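Local structure of 2'-deoxycytidine 5'-triphosphate deaminase (Agrobacterium tumefaciens, 2R9Q) at residues V269-T280 with G333-P344. The protein probably deaminates dCTP to dUTP, a step that supplies the dUMP precursor of thymidylate. Residues are numbered along the deposited sequence; the frame is centred on the assembly and turned at random.
Sequences VHVPPLYAAEMT and GRLVYEHMLEKP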
loop_
_atom_site.group_PDB
_atom_site.type_symbol
_atom_site.label_atom_id
_atom_site.label_comp_id
_atom_site.label_asym_id
_atom_site.label_seq_id
_atom_site.Cartn_x
_atom_site.Cartn_y
_atom_site.Cartn_z
ATOM N N VAL B 269 4.745 36.571 -0.750
ATOM C CA VAL B 269 3.944 37.112 0.348
ATOM C C VAL B 269 4.797 37.784 1.467
ATOM O O VAL B 269 5.957 37.441 1.684
ATOM C CB VAL B 269 2.901 36.005 0.863
ATOM C CG1 VAL B 269 3.527 34.930 1.789
ATOM C CG2 VAL B 269 1.733 36.661 1.535
ATOM N N HIS B 270 4.220 38.777 2.142
ATOM C CA HIS B 270 4.880 39.516 3.230
ATOM C C HIS B 270 3.913 39.633 4.426
ATOM O O HIS B 270 2.717 39.891 4.257
ATOM C CB HIS B 270 5.358 40.869 2.699
ATOM C CG HIS B 270 5.760 41.882 3.739
ATOM N ND1 HIS B 270 6.752 41.653 4.673
ATOM C CD2 HIS B 270 5.351 43.157 3.938
ATOM C CE1 HIS B 270 6.917 42.734 5.415
ATOM N NE2 HIS B 270 6.084 43.662 4.980
ATOM N N VAL B 271 4.447 39.343 5.617
ATOM C CA VAL B 271 3.769 39.548 6.903
ATOM C C VAL B 271 4.490 40.711 7.637
ATOM O O VAL B 271 5.623 40.562 8.084
ATOM C CB VAL B 271 3.752 38.270 7.767
ATOM C CG1 VAL B 271 2.886 38.468 8.970
ATOM C CG2 VAL B 271 3.249 37.068 6.972
ATOM N N PRO B 272 3.853 41.901 7.690
ATOM C CA PRO B 272 4.384 43.052 8.433
ATOM C C PRO B 272 4.635 42.759 9.914
ATOM O O PRO B 272 3.944 41.918 10.488
ATOM C CB PRO B 272 3.282 44.096 8.274
ATOM C CG PRO B 272 2.587 43.723 6.993
ATOM C CD PRO B 272 2.613 42.253 6.973
ATOM N N PRO B 273 5.603 43.458 10.537
ATOM C CA PRO B 273 6.049 43.180 11.913
ATOM C C PRO B 273 5.041 43.308 13.047
ATOM O O PRO B 273 5.354 42.915 14.169
ATOM C CB PRO B 273 7.154 44.204 12.132
ATOM C CG PRO B 273 7.629 44.512 10.776
ATOM C CD PRO B 273 6.390 44.550 9.950
ATOM N N LEU B 274 3.865 43.866 12.777
ATOM C CA LEU B 274 2.833 44.017 13.792
ATOM C C LEU B 274 1.673 43.045 13.542
ATOM O O LEU B 274 0.595 43.162 14.146
ATOM C CB LEU B 274 2.311 45.443 13.777
ATOM C CG LEU B 274 3.234 46.583 14.156
ATOM C CD1 LEU B 274 2.395 47.875 14.062
ATOM C CD2 LEU B 274 3.803 46.321 15.555
ATOM N N TYR B 275 1.914 42.123 12.612
ATOM C CA TYR B 275 0.988 41.073 12.258
ATOM C C TYR B 275 1.695 39.721 12.215
ATOM O O TYR B 275 2.884 39.610 11.882
ATOM C CB TYR B 275 0.332 41.385 10.917
ATOM C CG TYR B 275 -0.434 42.681 10.943
ATOM C CD1 TYR B 275 -1.811 42.685 11.124
ATOM C CD2 TYR B 275 0.230 43.910 10.835
ATOM C CE1 TYR B 275 -2.531 43.882 11.171
ATOM C CE2 TYR B 275 -0.474 45.121 10.888
ATOM C CZ TYR B 275 -1.859 45.099 11.060
ATOM O OH TYR B 275 -2.581 46.279 11.117
ATOM N N ALA B 276 0.959 38.700 12.627
ATOM C CA ALA B 276 1.330 37.331 12.350
ATOM C C ALA B 276 0.301 36.779 11.356
ATOM O O ALA B 276 -0.759 37.378 11.151
ATOM C CB ALA B 276 1.366 36.518 13.642
ATOM N N ALA B 277 0.653 35.668 10.705
ATOM C CA ALA B 277 -0.265 34.921 9.833
ATOM C C ALA B 277 -0.319 33.404 10.136
ATOM O O ALA B 277 0.504 32.843 10.863
ATOM C CB ALA B 277 0.070 35.162 8.365
ATOM N N GLU B 278 -1.331 32.767 9.563
ATOM C CA GLU B 278 -1.494 31.344 9.603
ATOM C C GLU B 278 -2.014 30.892 8.250
ATOM O O GLU B 278 -2.915 31.504 7.684
ATOM C CB GLU B 278 -2.441 30.939 10.723
ATOM C CG GLU B 278 -2.485 29.456 11.025
ATOM C CD GLU B 278 -3.290 29.123 12.286
ATOM O OE1 GLU B 278 -3.848 30.021 12.960
ATOM O OE2 GLU B 278 -3.360 27.944 12.629
ATOM N N MET B 279 -1.396 29.830 7.738
ATOM C CA MET B 279 -1.761 29.226 6.476
ATOM C C MET B 279 -2.972 28.331 6.746
ATOM O O MET B 279 -2.989 27.621 7.741
ATOM C CB MET B 279 -0.572 28.394 5.960
ATOM C CG MET B 279 -0.137 28.678 4.524
ATOM S SD MET B 279 -1.302 28.077 3.301
ATOM C CE MET B 279 -2.148 29.584 2.870
ATOM N N THR B 280 -3.983 28.397 5.886
ATOM C CA THR B 280 -5.168 27.536 6.002
ATOM C C THR B 280 -5.451 26.805 4.669
ATOM O O THR B 280 -5.132 27.324 3.611
ATOM C CB THR B 280 -6.434 28.332 6.430
ATOM O OG1 THR B 280 -6.695 29.371 5.473
ATOM C CG2 THR B 280 -6.251 28.946 7.814
ATOM N N GLY B 333 -4.590 27.439 -0.807
ATOM C CA GLY B 333 -4.762 27.891 0.552
ATOM C C GLY B 333 -5.078 29.365 0.710
ATOM O O GLY B 333 -5.142 30.140 -0.250
ATOM N N ARG B 334 -5.210 29.743 1.962
ATOM C CA ARG B 334 -5.620 31.060 2.345
ATOM C C ARG B 334 -4.756 31.516 3.584
ATOM O O ARG B 334 -4.746 30.878 4.637
ATOM C CB ARG B 334 -7.132 30.929 2.530
ATOM C CG ARG B 334 -7.872 31.936 3.281
ATOM C CD ARG B 334 -9.276 31.348 3.609
ATOM N NE ARG B 334 -9.322 30.230 4.591
ATOM C CZ ARG B 334 -9.515 30.357 5.914
ATOM N NH1 ARG B 334 -9.625 31.555 6.480
ATOM N NH2 ARG B 334 -9.570 29.285 6.695
ATOM N N LEU B 335 -3.948 32.558 3.391
ATOM C CA LEU B 335 -3.132 33.125 4.455
ATOM C C LEU B 335 -3.960 34.132 5.250
ATOM O O LEU B 335 -4.357 35.169 4.734
ATOM C CB LEU B 335 -1.890 33.777 3.897
ATOM C CG LEU B 335 -0.721 34.067 4.837
ATOM C CD1 LEU B 335 -0.174 32.788 5.515
ATOM C CD2 LEU B 335 0.381 34.833 4.075
ATOM N N VAL B 336 -4.228 33.776 6.506
ATOM C CA VAL B 336 -5.059 34.555 7.416
ATOM C C VAL B 336 -4.193 35.393 8.392
ATOM O O VAL B 336 -3.295 34.873 9.036
ATOM C CB VAL B 336 -6.003 33.640 8.182
ATOM C CG1 VAL B 336 -6.707 34.399 9.273
ATOM C CG2 VAL B 336 -7.008 32.990 7.221
ATOM N N TYR B 337 -4.489 36.690 8.475
ATOM C CA TYR B 337 -3.705 37.640 9.252
ATOM C C TYR B 337 -4.356 37.908 10.618
ATOM O O TYR B 337 -5.572 37.886 10.763
ATOM C CB TYR B 337 -3.512 38.946 8.476
ATOM C CG TYR B 337 -2.558 38.829 7.310
ATOM C CD1 TYR B 337 -1.238 39.210 7.427
ATOM C CD2 TYR B 337 -2.980 38.327 6.082
ATOM C CE1 TYR B 337 -0.359 39.083 6.374
ATOM C CE2 TYR B 337 -2.094 38.200 5.012
ATOM C CZ TYR B 337 -0.787 38.590 5.159
ATOM O OH TYR B 337 0.100 38.484 4.095
ATOM N N GLU B 338 -3.511 38.153 11.608
ATOM C CA GLU B 338 -3.933 38.422 12.956
ATOM C C GLU B 338 -2.985 39.479 13.552
ATOM O O GLU B 338 -1.776 39.479 13.266
ATOM C CB GLU B 338 -3.904 37.110 13.745
ATOM C CG GLU B 338 -4.611 37.133 15.085
ATOM C CD GLU B 338 -4.576 35.802 15.835
ATOM O OE1 GLU B 338 -4.175 34.754 15.242
ATOM O OE2 GLU B 338 -4.961 35.818 17.029
ATOM N N HIS B 339 -3.550 40.396 14.345
ATOM C CA HIS B 339 -2.782 41.438 15.033
ATOM C C HIS B 339 -1.857 40.886 16.108
ATOM O O HIS B 339 -2.237 40.045 16.914
ATOM C CB HIS B 339 -3.680 42.463 15.737
ATOM C CG HIS B 339 -4.416 43.377 14.816
ATOM N ND1 HIS B 339 -3.867 44.544 14.329
ATOM C CD2 HIS B 339 -5.676 43.317 14.325
ATOM C CE1 HIS B 339 -4.746 45.140 13.544
ATOM N NE2 HIS B 339 -5.852 44.416 13.524
ATOM N N MET B 340 -0.648 41.414 16.137
ATOM C CA MET B 340 0.219 41.236 17.272
ATOM C C MET B 340 -0.251 42.147 18.401
ATOM O O MET B 340 -0.819 43.207 18.145
ATOM C CB MET B 340 1.637 41.568 16.871
ATOM C CG MET B 340 2.213 40.627 15.831
ATOM S SD MET B 340 2.338 38.905 16.306
ATOM C CE MET B 340 3.687 38.922 17.485
ATOM N N LEU B 341 -0.055 41.694 19.636
ATOM C CA LEU B 341 -0.255 42.512 20.830
ATOM C C LEU B 341 0.795 43.623 20.930
ATOM O O LEU B 341 0.458 44.746 21.267
ATOM C CB LEU B 341 -0.186 41.662 22.106
ATOM C CG LEU B 341 -1.453 41.047 22.685
ATOM C CD1 LEU B 341 -1.103 40.336 23.994
ATOM C CD2 LEU B 341 -2.530 42.102 22.884
ATOM N N GLU B 342 2.059 43.285 20.675
ATOM C CA GLU B 342 3.142 44.259 20.530
ATOM C C GLU B 342 4.093 43.782 19.421
ATOM O O GLU B 342 3.937 42.676 18.893
ATOM C CB GLU B 342 3.902 44.445 21.854
ATOM N N LYS B 343 5.069 44.612 19.079
ATOM C CA LYS B 343 6.057 44.269 18.070
ATOM C C LYS B 343 7.069 43.298 18.670
ATOM O O LYS B 343 7.517 43.508 19.785
ATOM C CB LYS B 343 6.774 45.525 17.558
ATOM C CG LYS B 343 7.581 45.320 16.255
ATOM C CD LYS B 343 8.402 46.594 15.865
ATOM C CE LYS B 343 8.667 46.710 14.324
ATOM N NZ LYS B 343 9.611 45.659 13.752
ATOM N N PRO B 344 7.408 42.209 17.949
ATOM C CA PRO B 344 8.496 41.336 18.382
ATOM C C PRO B 344 9.775 42.072 18.766
ATOM O O PRO B 344 10.053 43.144 18.248
ATOM C CB PRO B 344 8.750 40.472 17.157
ATOM C CG PRO B 344 7.461 40.431 16.452
ATOM C CD PRO B 344 6.766 41.709 16.722
HETATM O O HOH W 1 -1.505 45.021 14.550
HETATM O O HOH W 2 -2.481 32.393 14.000
#
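Strands 275-280 and 333-339 pair antiparallel as the two inner strands of a four-stranded sheet, flanked by strands 202-205 and 296-297. Ala276, Glu278 and Thr280 form hydrogen-bonded pairs with Glu338, Val336 and Arg334. The pairing runs on past the strands, where Met340 N donates to Leu274 O at 2.9 Å. Water 1 also donates to Leu274 O.

The Tyr337 ring crosses from the sheet to the chain at 269-272. With CG anti to the carbonyl carbon (chi1 -72°), the ring stands off the sheet toward this chain. Ala277 CB sits over one face. Its hydroxyl OH donates to His270 O at 3.0 Å, coming from above the carbonyl plane. His270 O lies in the plane of the ring, at its edge. On the same side of the sheet, Leu335 CD2 meets Val269 CG2 tip to tip at 3.4 Å, a tight fit. Leu335 CD1 rests on Ala277 CB at 3.7 Å. Ile202 adds to this apolar layer, which lies between the two sheets of the C-terminal dUTPase-like domain.

The opposite face carries Glu278, Glu338 and Thr280. Thr280 OG1 donates to Arg334 O at 2.6 Å, so this carbonyl takes two bonds, the other from Thr280 N. The bend at chi3 (69°) brings the Arg334 guanidinium over OG1 face-on. Glu278 OE2 accepts a hydrogen bond from Asn111, and Glu338 OE2 forms a salt bridge with Arg169, tying this face to the N-terminal half.

Tyr275 and His339 run side by side, with ring planes at 41° and Tyr275 CE1 over the imidazole face. His339 NE2 bonds to Glu179.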